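HP1028 (Helicobacter pylori, PDB 4INN) probably binds or transports a small hydrophobic or amphipathic ligand, as expected of a lipocalin-type beta-barrel, although its natural ligand is not established. Local coordinates at residues L46-S51 and A113-D118; R106-G111 and V126-N131; T121-V126 and Y140-Y145; E135-Y140 and G147-W152. The protein carries 1 engineered substitution. All coordinates share one frame; numbering follows the deposited sequence.

Contact 1. Residues L46-S51 and A113-D118; sequences LYMKSS and AYNFYD
With CG opposite its own carbonyl carbon (chi1 -61°), Y117 sends its ring toward the loop L46-S51, where M48, a selenomethionine, lies against it. The main chain of M48 makes part of the contact: its CA stands over the centre of the Y117 ring, 3.9 Å from the centroid and only 6° off the ring normal, a CH-pi contact. The side chain follows over the same ring, CG lying 3.8 Å from Y117 CG. A bend at chi3 (46°) then turns the end of M48 toward N115, so that CE comes to 3.6 Å from N115 OD1. On the same side of the ring, nearer its base, Y47 CE1 meets Y117 CB at 4.0 Å. No hydrogen bond crosses the contact. The amide of N115 is turned instead to its own segment, where ND2 makes a weak bond to D118 OD2. M48 also belongs to the pocket holding the bound polyethylene glycol. K49 leads its amine away to D71, a salt bridge, while Y117 also touches D69 of strand 61-69. The contact thus lays the loop between strands 38-41 and 51-58 over the turn that follows strand 107-115; that strand pairs with strand 120-128.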
# COMPACT_ATOMS: atom_id res chain seq x y z
N LEU A 46 13.51 -4.59 -7.88
CA LEU A 46 13.57 -5.83 -8.67
C LEU A 46 12.44 -5.93 -9.71
O LEU A 46 12.25 -5.00 -10.48
CB LEU A 46 13.66 -7.04 -7.74
CG LEU A 46 15.06 -7.62 -7.47
CD1 LEU A 46 16.16 -6.57 -7.46
CD2 LEU A 46 15.06 -8.42 -6.16
N TYR A 47 11.70 -7.04 -9.71
CA TYR A 47 10.59 -7.26 -10.63
C TYR A 47 9.30 -6.61 -10.14
O TYR A 47 8.25 -6.76 -10.78
CB TYR A 47 10.37 -8.78 -10.89
CG TYR A 47 10.49 -9.60 -9.64
CD1 TYR A 47 9.42 -9.70 -8.76
CD2 TYR A 47 11.69 -10.22 -9.30
CE1 TYR A 47 9.53 -10.41 -7.58
CE2 TYR A 47 11.81 -10.92 -8.12
CZ TYR A 47 10.73 -11.01 -7.27
OH TYR A 47 10.84 -11.71 -6.10
N MSE A 48 9.38 -5.86 -9.04
CA MSE A 48 8.21 -5.17 -8.48
C MSE A 48 8.25 -3.76 -8.97
O MSE A 48 9.10 -2.96 -8.57
CB MSE A 48 8.19 -5.25 -6.96
CG MSE A 48 8.44 -6.69 -6.48
SE MSE A 48 8.93 -6.80 -4.57
CE MSE A 48 7.45 -5.58 -4.08
N LYS A 49 7.31 -3.44 -9.85
CA LYS A 49 7.21 -2.11 -10.47
C LYS A 49 6.64 -1.04 -9.58
O LYS A 49 5.75 -1.28 -8.78
CB LYS A 49 6.30 -2.17 -11.71
CG LYS A 49 6.83 -3.01 -12.86
CD LYS A 49 6.09 -2.72 -14.15
CE LYS A 49 4.73 -3.41 -14.20
NZ LYS A 49 4.02 -3.11 -15.49
N SER A 50 7.13 0.15 -9.77
CA SER A 50 6.51 1.35 -9.24
C SER A 50 4.99 1.29 -9.46
O SER A 50 4.52 0.97 -10.56
CB SER A 50 7.09 2.59 -9.92
OG SER A 50 6.83 3.74 -9.14
N SER A 51 4.22 1.55 -8.41
CA SER A 51 2.76 1.58 -8.53
C SER A 51 2.21 2.70 -7.70
O SER A 51 2.90 3.25 -6.86
CB SER A 51 2.12 0.22 -8.17
OG SER A 51 2.20 -0.05 -6.78
N ALA A 113 1.59 -6.39 5.04
CA ALA A 113 1.43 -6.20 3.62
C ALA A 113 1.49 -7.52 2.84
O ALA A 113 2.51 -8.22 2.86
CB ALA A 113 2.48 -5.25 3.11
N TYR A 114 0.41 -7.84 2.13
CA TYR A 114 0.49 -8.91 1.14
C TYR A 114 1.21 -8.40 -0.08
O TYR A 114 1.01 -7.26 -0.49
CB TYR A 114 -0.91 -9.43 0.77
CG TYR A 114 -0.88 -10.49 -0.32
CD1 TYR A 114 -0.39 -11.78 -0.07
CD2 TYR A 114 -1.33 -10.19 -1.60
CE1 TYR A 114 -0.37 -12.75 -1.07
CE2 TYR A 114 -1.30 -11.15 -2.61
CZ TYR A 114 -0.83 -12.42 -2.35
OH TYR A 114 -0.83 -13.34 -3.39
N ASN A 115 2.05 -9.24 -0.68
CA ASN A 115 2.77 -8.87 -1.90
C ASN A 115 2.41 -9.75 -3.11
O ASN A 115 2.75 -10.92 -3.15
CB ASN A 115 4.26 -8.97 -1.64
CG ASN A 115 5.08 -8.58 -2.84
OD1 ASN A 115 4.67 -7.75 -3.63
ND2 ASN A 115 6.25 -9.17 -2.98
N PHE A 116 1.74 -9.16 -4.09
CA PHE A 116 1.18 -9.88 -5.25
C PHE A 116 2.24 -10.54 -6.11
O PHE A 116 1.99 -11.58 -6.70
CB PHE A 116 0.36 -8.90 -6.11
CG PHE A 116 -0.96 -8.57 -5.52
CD1 PHE A 116 -2.10 -9.29 -5.86
CD2 PHE A 116 -1.09 -7.54 -4.59
CE1 PHE A 116 -3.33 -8.99 -5.29
CE2 PHE A 116 -2.33 -7.24 -4.01
CZ PHE A 116 -3.44 -7.98 -4.36
N TYR A 117 3.43 -9.93 -6.16
CA TYR A 117 4.56 -10.45 -6.94
C TYR A 117 5.21 -11.71 -6.38
O TYR A 117 6.04 -12.30 -7.05
CB TYR A 117 5.65 -9.40 -7.11
CG TYR A 117 5.19 -8.17 -7.84
CD1 TYR A 117 5.24 -8.11 -9.24
CD2 TYR A 117 4.69 -7.07 -7.15
CE1 TYR A 117 4.81 -6.99 -9.93
CE2 TYR A 117 4.27 -5.94 -7.83
CZ TYR A 117 4.33 -5.90 -9.22
OH TYR A 117 3.89 -4.77 -9.89
N ASP A 118 4.85 -12.14 -5.18
CA ASP A 118 5.44 -13.38 -4.63
C ASP A 118 4.55 -14.19 -3.70
O ASP A 118 4.88 -15.34 -3.37
CB ASP A 118 6.79 -13.04 -3.97
CG ASP A 118 6.66 -12.34 -2.61
OD1 ASP A 118 7.63 -12.42 -1.83
OD2 ASP A 118 5.61 -11.73 -2.29

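Contact 2. Residues R106-G111 and V126-N131; sequences RSYKGG and VAQNSN
The far end of a beta hairpin, remote from its connecting turn, brings S107 opposite A127 and Y108 opposite V126 in strands 107-115 and 120-128. The axes of 107-111 and 126-128 run at 171°, almost antiparallel. S107 and A127 form a non-hydrogen-bonded pair, Y108 and V126 a hydrogen-bonded one: Y108 N reaches V126 O at 2.9 Å, and V126 N returns to Y108 O at 3.1 Å. Beyond them Q128 N bonds R106 O at 3.0 Å, nearly straight at 168°. The polar ends of Y108 and Q128 do not touch; a water lies 2.6 Å from Y108 OH, in the plane of the ring, and donates to Q128 OE1 at 2.6 Å. Q128 can reach it because its chain is extended, with CG opposite the backbone N (chi1 -179°). Its NE2 is held by the carbonyls of G132 and E35, which fixes the amide at both ends. R106 reaches along segment 126-131 beyond the end of strand 120-128, one face of its guanidinium over S130 CA. Strand 95-104 flanks the hairpin on one side, L100 packing on both Y108 and V126; strand 134-139 flanks the other through F136 and L134, and F62 meets the Y108 ring edge-to-face.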
# COMPACT_ATOMS: atom_id res chain seq x y z
N ARG A 106 3.95 11.26 13.46
CA ARG A 106 4.23 10.79 12.11
C ARG A 106 4.68 9.34 12.06
O ARG A 106 5.50 8.95 11.24
CB ARG A 106 5.30 11.66 11.49
CG ARG A 106 4.98 13.15 11.52
CD ARG A 106 5.18 13.75 10.15
NE ARG A 106 5.59 15.14 10.20
CZ ARG A 106 6.80 15.53 10.58
NH1 ARG A 106 7.08 16.83 10.56
NH2 ARG A 106 7.71 14.64 10.99
N SER A 107 4.14 8.50 12.92
CA SER A 107 4.76 7.21 13.07
C SER A 107 3.74 6.14 13.20
O SER A 107 2.78 6.29 13.96
CB SER A 107 5.66 7.24 14.29
OG SER A 107 6.50 6.13 14.24
N TYR A 108 3.96 5.04 12.49
CA TYR A 108 2.94 3.97 12.37
C TYR A 108 3.59 2.61 12.48
O TYR A 108 4.69 2.43 12.02
CB TYR A 108 2.18 4.10 11.03
CG TYR A 108 1.56 5.46 10.81
CD1 TYR A 108 0.25 5.66 11.05
CD2 TYR A 108 2.30 6.54 10.40
CE1 TYR A 108 -0.34 6.89 10.88
CE2 TYR A 108 1.73 7.79 10.24
CZ TYR A 108 0.40 7.95 10.49
OH TYR A 108 -0.26 9.17 10.35
N LYS A 109 2.90 1.65 13.10
CA LYS A 109 3.40 0.26 13.23
C LYS A 109 2.31 -0.79 13.17
O LYS A 109 1.12 -0.49 13.16
CB LYS A 109 4.14 0.04 14.56
CG LYS A 109 4.90 1.23 15.10
CD LYS A 109 6.11 0.85 15.92
CE LYS A 109 5.74 -0.02 17.11
NZ LYS A 109 6.83 0.11 18.13
N GLY A 110 2.73 -2.04 13.17
CA GLY A 110 1.82 -3.15 13.31
C GLY A 110 1.16 -3.62 12.04
O GLY A 110 0.28 -4.47 12.08
N GLY A 111 1.58 -3.08 10.91
CA GLY A 111 0.93 -3.38 9.65
C GLY A 111 1.38 -4.70 9.04
O GLY A 111 2.44 -5.23 9.38
N VAL A 126 5.92 2.37 9.17
CA VAL A 126 6.01 3.55 8.36
C VAL A 126 6.34 4.77 9.22
O VAL A 126 5.77 4.96 10.29
CB VAL A 126 4.69 3.82 7.58
CG1 VAL A 126 4.82 5.11 6.78
CG2 VAL A 126 4.35 2.68 6.63
N ALA A 127 7.27 5.57 8.70
CA ALA A 127 7.59 6.88 9.24
C ALA A 127 7.28 7.89 8.12
O ALA A 127 7.70 7.69 6.99
CB ALA A 127 9.07 6.94 9.62
N GLN A 128 6.56 8.96 8.41
CA GLN A 128 6.22 9.94 7.38
C GLN A 128 7.05 11.23 7.52
O GLN A 128 7.21 11.74 8.62
CB GLN A 128 4.75 10.28 7.47
CG GLN A 128 4.31 11.28 6.41
CD GLN A 128 2.82 11.34 6.22
OE1 GLN A 128 2.05 11.23 7.16
NE2 GLN A 128 2.41 11.54 4.99
N ASN A 129 7.54 11.75 6.40
CA ASN A 129 8.33 12.99 6.38
C ASN A 129 7.42 14.18 6.41
O ASN A 129 6.21 14.06 6.29
CB ASN A 129 9.21 13.09 5.15
CG ASN A 129 10.17 11.91 4.98
OD1 ASN A 129 10.62 11.63 3.87
ND2 ASN A 129 10.50 11.23 6.07
N SER A 130 8.01 15.36 6.56
CA SER A 130 7.22 16.59 6.73
C SER A 130 6.61 17.04 5.40
O SER A 130 5.56 17.65 5.40
CB SER A 130 8.04 17.70 7.40
OG SER A 130 8.93 18.31 6.47
N ASN A 131 7.23 16.71 4.27
CA ASN A 131 6.57 16.90 2.95
C ASN A 131 5.50 15.84 2.59
O ASN A 131 4.86 15.92 1.51
CB ASN A 131 7.61 16.95 1.82
CG ASN A 131 8.26 15.61 1.56
OD1 ASN A 131 8.25 14.73 2.41
ND2 ASN A 131 8.84 15.46 0.40
O HOH W 1 1.46 10.98 9.67

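Contact 3. Residues T121-V126 and Y140-Y145; sequences TYYVRV and YDKWGY
Y122, Y123 and R125 of strand 120-128 receive the loop Y140-Y145, which carries a type I beta turn from D141 to G144 and links the last two strands of the lipocalin-type barrel. These three side chains make the first shell. Y122 directs its ring edge at the face of Y140, a T-shaped pair with centroids 5.4 Å apart and planes at 64°; the nearest atoms are Y122 CE1 and Y140 CZ, at 3.8 Å. Y123 takes the backbone of the loop on its ring: K142 CA sits over the face, 4.0 Å from the centroid, as a CH-pi contact. At the edge of the same ring, and in its plane, Y140 O lies 3.3 Å from Y123 CE2. K142 runs alongside Y123 in the same direction, bringing its CG against CE1.

In the next shell, Y122 OH is hydrogen-bonded to D118 OD1, which fixes the far end of the ring that meets Y140. Both tyrosines of the pair line the pocket containing the polyethylene glycol. S139 OG lies within hydrogen-bonding distance of the carbonyls of Y123 and D141, which must share its one proton; this links strand to turn, whose Y140-D141 peptide is modelled as cis. The turn itself is closed by G144 N to D141 O, at 3.2 Å. Back in the first shell, R125, with CG wedged between its backbone N and carbonyl carbon (chi1 58°) and the chain then extended to NE, reaches this turn. Its NE donates to W143 O over 3.2 Å at 163°, the oxygen lying in the guanidinium plane while the donor stands well above the carbonyl plane.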
# COMPACT_ATOMS: atom_id res chain seq x y z
N THR A 121 3.39 -12.39 2.81
CA THR A 121 2.91 -11.33 3.66
C THR A 121 4.11 -10.84 4.48
O THR A 121 4.93 -11.64 4.94
CB THR A 121 1.73 -11.83 4.54
OG1 THR A 121 0.59 -12.09 3.71
CG2 THR A 121 1.30 -10.79 5.58
N TYR A 122 4.25 -9.53 4.64
CA TYR A 122 5.39 -8.96 5.32
C TYR A 122 4.89 -8.03 6.40
O TYR A 122 3.87 -7.41 6.22
CB TYR A 122 6.23 -8.11 4.38
CG TYR A 122 6.84 -8.85 3.25
CD1 TYR A 122 8.21 -9.09 3.21
CD2 TYR A 122 6.06 -9.29 2.18
CE1 TYR A 122 8.78 -9.77 2.16
CE2 TYR A 122 6.64 -9.97 1.12
CZ TYR A 122 7.98 -10.20 1.12
OH TYR A 122 8.53 -10.86 0.06
N TYR A 123 5.63 -7.91 7.49
CA TYR A 123 5.32 -6.94 8.52
C TYR A 123 5.77 -5.57 8.02
O TYR A 123 6.82 -5.46 7.41
CB TYR A 123 6.03 -7.28 9.81
CG TYR A 123 5.65 -8.62 10.37
CD1 TYR A 123 4.52 -8.77 11.19
CD2 TYR A 123 6.43 -9.76 10.10
CE1 TYR A 123 4.17 -10.01 11.71
CE2 TYR A 123 6.10 -10.99 10.63
CZ TYR A 123 4.96 -11.11 11.43
OH TYR A 123 4.60 -12.32 11.98
N VAL A 124 4.96 -4.54 8.27
CA VAL A 124 5.22 -3.21 7.76
C VAL A 124 5.19 -2.17 8.89
O VAL A 124 4.28 -2.22 9.75
CB VAL A 124 4.18 -2.83 6.66
CG1 VAL A 124 4.24 -1.36 6.31
CG2 VAL A 124 4.43 -3.68 5.40
N ARG A 125 6.18 -1.27 8.89
CA ARG A 125 6.08 -0.01 9.66
C ARG A 125 6.41 1.20 8.77
O ARG A 125 7.01 1.05 7.73
CB ARG A 125 6.87 -0.01 10.98
CG ARG A 125 8.36 -0.26 10.88
CD ARG A 125 8.97 -0.15 12.25
NE ARG A 125 10.33 -0.69 12.34
CZ ARG A 125 11.46 -0.09 11.94
NH1 ARG A 125 11.44 1.09 11.34
NH2 ARG A 125 12.63 -0.71 12.11
N VAL A 126 5.92 2.37 9.17
CA VAL A 126 6.01 3.55 8.36
C VAL A 126 6.34 4.77 9.22
O VAL A 126 5.77 4.96 10.29
CB VAL A 126 4.69 3.82 7.58
CG1 VAL A 126 4.82 5.11 6.78
CG2 VAL A 126 4.35 2.68 6.63
N TYR A 140 10.49 -9.21 7.79
CA TYR A 140 10.19 -10.61 8.03
C TYR A 140 9.60 -11.18 9.37
O TYR A 140 8.81 -12.09 9.21
CB TYR A 140 11.37 -11.50 7.56
CG TYR A 140 11.47 -11.70 6.04
CD1 TYR A 140 12.22 -10.81 5.24
CD2 TYR A 140 10.84 -12.78 5.39
CE1 TYR A 140 12.33 -10.99 3.85
CE2 TYR A 140 10.94 -12.97 4.00
CZ TYR A 140 11.68 -12.06 3.22
OH TYR A 140 11.79 -12.21 1.84
N ASP A 141 9.84 -10.85 10.65
CA ASP A 141 10.41 -9.71 11.40
C ASP A 141 9.36 -8.65 11.88
O ASP A 141 9.26 -7.54 11.37
CB ASP A 141 11.65 -9.09 10.79
CG ASP A 141 12.37 -8.14 11.76
OD1 ASP A 141 12.37 -8.30 13.01
OD2 ASP A 141 12.96 -7.20 11.24
N LYS A 142 8.63 -9.01 12.92
CA LYS A 142 7.72 -8.08 13.58
C LYS A 142 8.34 -6.70 13.90
O LYS A 142 7.66 -5.69 13.75
CB LYS A 142 7.21 -8.72 14.88
CG LYS A 142 5.69 -8.87 15.00
CD LYS A 142 5.28 -10.06 15.88
CE LYS A 142 6.11 -10.23 17.16
NZ LYS A 142 7.28 -11.17 17.08
N TRP A 143 9.61 -6.65 14.34
CA TRP A 143 10.20 -5.37 14.77
C TRP A 143 10.82 -4.51 13.66
O TRP A 143 11.18 -3.36 13.89
CB TRP A 143 11.22 -5.58 15.90
CG TRP A 143 10.60 -6.14 17.18
CD1 TRP A 143 9.30 -6.04 17.58
CD2 TRP A 143 11.28 -6.88 18.20
NE1 TRP A 143 9.12 -6.69 18.78
CE2 TRP A 143 10.32 -7.21 19.18
CE3 TRP A 143 12.60 -7.30 18.37
CZ2 TRP A 143 10.64 -7.93 20.32
CZ3 TRP A 143 12.92 -8.01 19.51
CH2 TRP A 143 11.95 -8.31 20.47
N GLY A 144 10.93 -5.06 12.46
CA GLY A 144 11.46 -4.28 11.33
C GLY A 144 12.95 -4.34 11.04
O GLY A 144 13.35 -3.82 10.02
N TYR A 145 13.74 -5.01 11.90
CA TYR A 145 15.23 -5.12 11.73
C TYR A 145 15.77 -6.05 10.61
O TYR A 145 16.92 -5.90 10.18
CB TYR A 145 15.89 -5.52 13.06
CG TYR A 145 15.48 -4.60 14.18
CD1 TYR A 145 15.89 -3.27 14.18
CD2 TYR A 145 14.65 -5.04 15.20
CE1 TYR A 145 15.50 -2.41 15.19
CE2 TYR A 145 14.24 -4.18 16.20
CZ TYR A 145 14.67 -2.87 16.19
OH TYR A 145 14.30 -2.00 17.17

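Contact 4. Residues E135-Y140 and G147-W152; sequences EFTSSY and GKTFTW
The rings of F136 and W152 lie face to face: F136 and the six-membered ring of W152 have centroids 4.0 Å apart and planes only 10° from parallel. W152 CZ2 stands over the centre of the F136 ring, and F136 CE1 approaches W152 CH2 at 3.6 Å. The stack extends over the indole, because F136 CB stands over the five-membered ring at 3.9 Å from its centroid, on the ring normal to within 6°, as a CH-pi contact. Placing CG opposite the backbone N (chi1 177°) carries the F136 ring over W152. F150, the next aromatic along the partner strand, offers an edge to this segment: F136 O and S138 CB both lie near the plane of its ring.

These residues belong to the beta hairpin of strands 134-139 and 147-154, the last two of the eight-stranded antiparallel barrel. Hydrogen-bonded pairs alternate with non-hydrogen-bonded ones. F136 N to F150 O (2.8 Å) lies in the carbonyl plane, and F150 N returns to F136 O; S138 and K148 repeat the exchange, with K148 N reaching S138 O at 2.8 Å. On the face opposite the aromatics T137 OG1 and T149 OG1 share a hydrogen bond of 2.7 Å, the two side chains crossing between their strands. Of the paired residues, S139 and G147 have the shortest CA-CA distance, 3.7 Å. S138, K148 and F150, on the same face as F136, are ligand-pocket residues, as is G147. F136 packs further on V124 and V126 of strand 120-128, W152 touches T42, and the F150 ring meets F45 edge-to-face.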
# COMPACT_ATOMS: atom_id res chain seq x y z
N GLU A 135 8.73 6.76 4.48
CA GLU A 135 9.79 5.78 4.57
C GLU A 135 9.11 4.49 4.99
O GLU A 135 8.70 4.36 6.13
CB GLU A 135 10.84 6.18 5.59
CG GLU A 135 11.34 7.59 5.39
CD GLU A 135 12.71 7.78 6.00
OE1 GLU A 135 12.86 7.72 7.25
OE2 GLU A 135 13.66 7.97 5.20
N PHE A 136 9.00 3.55 4.05
CA PHE A 136 8.14 2.39 4.19
C PHE A 136 9.01 1.16 4.40
O PHE A 136 9.75 0.75 3.48
CB PHE A 136 7.31 2.26 2.92
CG PHE A 136 6.42 1.07 2.88
CD1 PHE A 136 5.10 1.18 3.22
CD2 PHE A 136 6.91 -0.17 2.47
CE1 PHE A 136 4.27 0.08 3.18
CE2 PHE A 136 6.08 -1.27 2.43
CZ PHE A 136 4.76 -1.14 2.78
N THR A 137 8.95 0.58 5.59
CA THR A 137 9.87 -0.47 5.98
C THR A 137 9.19 -1.81 5.94
O THR A 137 8.30 -2.08 6.73
CB THR A 137 10.44 -0.27 7.41
OG1 THR A 137 11.20 0.95 7.49
CG2 THR A 137 11.36 -1.49 7.82
N SER A 138 9.65 -2.66 5.04
CA SER A 138 9.08 -3.99 4.82
C SER A 138 10.01 -5.13 5.31
O SER A 138 11.18 -5.19 4.94
CB SER A 138 8.84 -4.14 3.33
OG SER A 138 7.73 -4.97 3.11
N SER A 139 9.48 -6.05 6.11
CA SER A 139 10.31 -6.98 6.88
C SER A 139 9.69 -8.36 7.15
O SER A 139 8.52 -8.60 6.87
CB SER A 139 10.60 -6.37 8.24
OG SER A 139 9.44 -6.43 9.06
N TYR A 140 10.49 -9.21 7.79
CA TYR A 140 10.19 -10.61 8.03
C TYR A 140 9.60 -11.18 9.37
O TYR A 140 8.81 -12.09 9.21
CB TYR A 140 11.37 -11.50 7.56
CG TYR A 140 11.47 -11.70 6.04
CD1 TYR A 140 12.22 -10.81 5.24
CD2 TYR A 140 10.84 -12.78 5.39
CE1 TYR A 140 12.33 -10.99 3.85
CE2 TYR A 140 10.94 -12.97 4.00
CZ TYR A 140 11.68 -12.06 3.22
OH TYR A 140 11.79 -12.21 1.84
N GLY A 147 14.59 -6.43 7.50
CA GLY A 147 13.79 -5.93 6.39
C GLY A 147 14.50 -4.81 5.67
O GLY A 147 15.69 -4.61 5.87
N LYS A 148 13.75 -4.07 4.85
CA LYS A 148 14.31 -3.02 3.99
C LYS A 148 13.42 -1.80 3.99
O LYS A 148 12.23 -1.90 4.19
CB LYS A 148 14.44 -3.55 2.56
CG LYS A 148 15.27 -2.65 1.65
CD LYS A 148 15.86 -3.43 0.46
CE LYS A 148 16.90 -2.60 -0.30
NZ LYS A 148 16.30 -1.35 -0.84
N THR A 149 13.99 -0.64 3.73
CA THR A 149 13.22 0.62 3.80
C THR A 149 13.22 1.24 2.42
O THR A 149 14.24 1.29 1.76
CB THR A 149 13.77 1.60 4.89
OG1 THR A 149 13.54 1.04 6.19
CG2 THR A 149 13.07 2.96 4.83
N PHE A 150 12.04 1.67 1.98
CA PHE A 150 11.86 2.26 0.65
C PHE A 150 11.28 3.64 0.80
O PHE A 150 10.68 3.97 1.84
CB PHE A 150 10.88 1.40 -0.13
CG PHE A 150 11.34 -0.03 -0.37
CD1 PHE A 150 12.10 -0.33 -1.46
CD2 PHE A 150 10.93 -1.07 0.46
CE1 PHE A 150 12.48 -1.63 -1.71
CE2 PHE A 150 11.31 -2.36 0.24
CZ PHE A 150 12.10 -2.65 -0.85
N THR A 151 11.40 4.48 -0.21
CA THR A 151 10.68 5.74 -0.10
C THR A 151 9.56 5.92 -1.13
O THR A 151 9.76 5.81 -2.32
CB THR A 151 11.59 6.96 0.18
OG1 THR A 151 11.21 8.06 -0.65
CG2 THR A 151 13.02 6.65 -0.00
N TRP A 152 8.37 6.19 -0.61
CA TRP A 152 7.13 6.31 -1.37
C TRP A 152 6.75 7.79 -1.41
O TRP A 152 6.51 8.37 -0.35
CB TRP A 152 6.03 5.53 -0.67
CG TRP A 152 6.18 4.05 -0.76
CD1 TRP A 152 7.30 3.37 -1.06
CD2 TRP A 152 5.16 3.07 -0.54
NE1 TRP A 152 7.06 2.03 -1.08
CE2 TRP A 152 5.75 1.81 -0.75
CE3 TRP A 152 3.80 3.14 -0.22
CZ2 TRP A 152 5.05 0.61 -0.64
CZ3 TRP A 152 3.09 1.95 -0.10
CH2 TRP A 152 3.72 0.70 -0.32

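How the contacts relate
Contacts 2, 3 and 4 follow consecutive strands of one barrel sheet. Contacts 2 and 3 share V126 and contacts 3 and 4 share Y140, with centres 13 Å and 8 Å apart. Between contacts 3 and 4 the strands join by probable backbone hydrogen bonds, R125 O to T137 N at 2.9 Å. Contact 1 abuts contact 3, A113 N lying 2.8 Å from Y122 O, while contact 2 is farthest from contact 1, about 20 Å between centres. The pocket divides accordingly: contact 1 gives M48, contact 3 gives Y122 and Y140, contact 4 most of the rest, and contact 2 none. Its polyethylene glycol probably came from crystallisation but may mark a binding site.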